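Long-range contact in dITP/XTP pyrophosphatase (Staphylococcus aureus, PDB 4BNQ), which probably hydrolyses non-canonical purine nucleoside triphosphates such as XTP, dITP and ITP to monophosphates and diphosphate, cleansing the nucleotide pool: residues A49-E54 with V118-S122. Residues are numbered along the deposited sequence; the frame is centred on the assembly and turned at random.
With PO4 (phosphate ion), chain C.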
loop_
_atom_site.group_PDB
_atom_site.type_symbol
_atom_site.label_atom_id
_atom_site.label_comp_id
_atom_site.label_asym_id
_atom_site.label_seq_id
_atom_site.Cartn_x
_atom_site.Cartn_y
_atom_site.Cartn_z
ATOM N N ALA A 49 13.497 -1.697 -14.102
ATOM C CA ALA A 49 12.412 -2.663 -14.284
ATOM C C ALA A 49 11.908 -2.702 -15.738
ATOM O O ALA A 49 11.708 -3.770 -16.304
ATOM C CB ALA A 49 11.266 -2.355 -13.332
ATOM N N ILE A 50 11.706 -1.532 -16.332
ATOM C CA ILE A 50 11.283 -1.432 -17.720
ATOM C C ILE A 50 12.278 -2.113 -18.664
ATOM O O ILE A 50 11.889 -2.818 -19.598
ATOM C CB ILE A 50 11.114 0.044 -18.138
ATOM C CG1 ILE A 50 9.898 0.658 -17.430
ATOM C CG2 ILE A 50 10.973 0.161 -19.655
ATOM C CD1 ILE A 50 9.663 2.130 -17.760
ATOM N N LEU A 51 13.566 -1.913 -18.422
ATOM C CA LEU A 51 14.570 -2.518 -19.283
ATOM C C LEU A 51 14.446 -4.040 -19.207
ATOM O O LEU A 51 14.525 -4.733 -20.219
ATOM C CB LEU A 51 15.990 -2.050 -18.893
ATOM C CG LEU A 51 16.402 -0.599 -19.192
ATOM C CD1 LEU A 51 17.658 -0.223 -18.404
ATOM C CD2 LEU A 51 16.656 -0.396 -20.678
ATOM N N LYS A 52 14.227 -4.573 -18.013
ATOM C CA LYS A 52 14.148 -6.027 -17.893
ATOM C C LYS A 52 12.883 -6.598 -18.522
ATOM O O LYS A 52 12.963 -7.565 -19.278
ATOM C CB LYS A 52 14.354 -6.490 -16.441
ATOM C CG LYS A 52 15.823 -6.317 -15.956
ATOM C CD LYS A 52 16.020 -6.666 -14.473
ATOM C CE LYS A 52 15.360 -5.638 -13.566
ATOM N NZ LYS A 52 15.808 -5.766 -12.154
ATOM N N SER A 53 11.724 -5.993 -18.243
ATOM C CA SER A 53 10.466 -6.541 -18.759
ATOM C C SER A 53 10.385 -6.431 -20.277
ATOM O O SER A 53 9.972 -7.381 -20.951
ATOM C CB SER A 53 9.247 -5.870 -18.120
ATOM O OG SER A 53 9.248 -4.494 -18.414
ATOM N N GLU A 54 10.782 -5.282 -20.819
ATOM C CA GLU A 54 10.757 -5.098 -22.269
ATOM C C GLU A 54 11.699 -6.064 -22.982
ATOM O O GLU A 54 11.359 -6.621 -24.033
ATOM C CB GLU A 54 11.013 -3.633 -22.643
ATOM C CG GLU A 54 9.810 -2.784 -22.288
ATOM C CD GLU A 54 9.902 -1.340 -22.748
ATOM O OE1 GLU A 54 10.993 -0.899 -23.190
ATOM O OE2 GLU A 54 8.872 -0.632 -22.634
ATOM N N VAL A 118 9.409 -1.584 -7.576
ATOM C CA VAL A 118 8.718 -1.216 -8.803
ATOM C C VAL A 118 8.566 -2.424 -9.721
ATOM O O VAL A 118 9.547 -3.057 -10.085
ATOM C CB VAL A 118 9.440 -0.118 -9.575
ATOM C CG1 VAL A 118 8.729 0.124 -10.907
ATOM C CG2 VAL A 118 9.495 1.164 -8.746
ATOM N N ILE A 119 7.322 -2.736 -10.075
ATOM C CA ILE A 119 6.989 -3.835 -10.980
ATOM C C ILE A 119 6.643 -3.230 -12.336
ATOM O O ILE A 119 5.799 -2.341 -12.404
ATOM C CB ILE A 119 5.744 -4.585 -10.473
ATOM C CG1 ILE A 119 6.017 -5.235 -9.113
ATOM C CG2 ILE A 119 5.284 -5.657 -11.461
ATOM C CD1 ILE A 119 7.007 -6.399 -9.147
ATOM N N SER A 120 7.275 -3.679 -13.418
ATOM C CA SER A 120 6.814 -3.253 -14.738
ATOM C C SER A 120 6.250 -4.416 -15.554
ATOM O O SER A 120 6.824 -5.507 -15.570
ATOM C CB SER A 120 7.915 -2.542 -15.521
ATOM O OG SER A 120 8.898 -3.459 -15.922
ATOM N N MET A 121 5.131 -4.180 -16.230
ATOM C CA MET A 121 4.540 -5.191 -17.104
ATOM C C MET A 121 4.753 -4.797 -18.563
ATOM O O MET A 121 4.510 -3.656 -18.953
ATOM C CB MET A 121 3.046 -5.350 -16.809
ATOM C CG MET A 121 2.329 -6.371 -17.692
ATOM S SD MET A 121 0.602 -6.681 -17.171
ATOM C CE MET A 121 0.868 -8.326 -16.598
ATOM N N SER A 122 5.221 -5.740 -19.368
ATOM C CA SER A 122 5.451 -5.463 -20.770
ATOM C C SER A 122 4.969 -6.621 -21.600
ATOM O O SER A 122 4.922 -7.763 -21.129
ATOM C CB SER A 122 6.933 -5.220 -21.034
ATOM O OG SER A 122 7.388 -4.163 -20.218
HETATM P P PO4 C . 16.799 -8.962 -10.842
HETATM O O1 PO4 C . 15.285 -8.951 -10.620
HETATM O O2 PO4 C . 17.504 -9.040 -9.508
HETATM O O3 PO4 C . 17.198 -7.670 -11.532
HETATM O O4 PO4 C . 17.193 -10.131 -11.699
#
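Three serine hydroxyls join helix segment 49-54 to strand segment 118-122. S53 OG sits between the other two. S53 OG hydrogen-bonds S120 OG at 2.7 Å and S122 OG at 2.6 Å. S120 OG can also give a weak hydrogen bond to A49 O at 2.9 Å, though its one proton has another acceptor within reach. A49 O already accepts the helical hydrogen bond from S53 N at 2.9 Å. S122 OG has a further partner in T128 OG1, which E54 OE2 also engages. Small side chains permit this closeness: the segment axes approach to 7.4 Å and cross at -33°. The CB of A49 adds apolar contact, 4.3 Å from V118 CG1. K52 makes no contact with the strand segment. K52 NZ gives a very short 2.4 Å hydrogen bond to O3 of a phosphate ion, probably from the crystallisation liquor, and a salt bridge to D68, the predicted proton acceptor and Mg(2+) ligand. Backbone hydrogen bonds pair the strand with strands 64-73 and 126-139, while I119 and M121 face helix 177-191. This is helix-on-sheet packing in the HAM1 NTPase fold, beside its predicted active site.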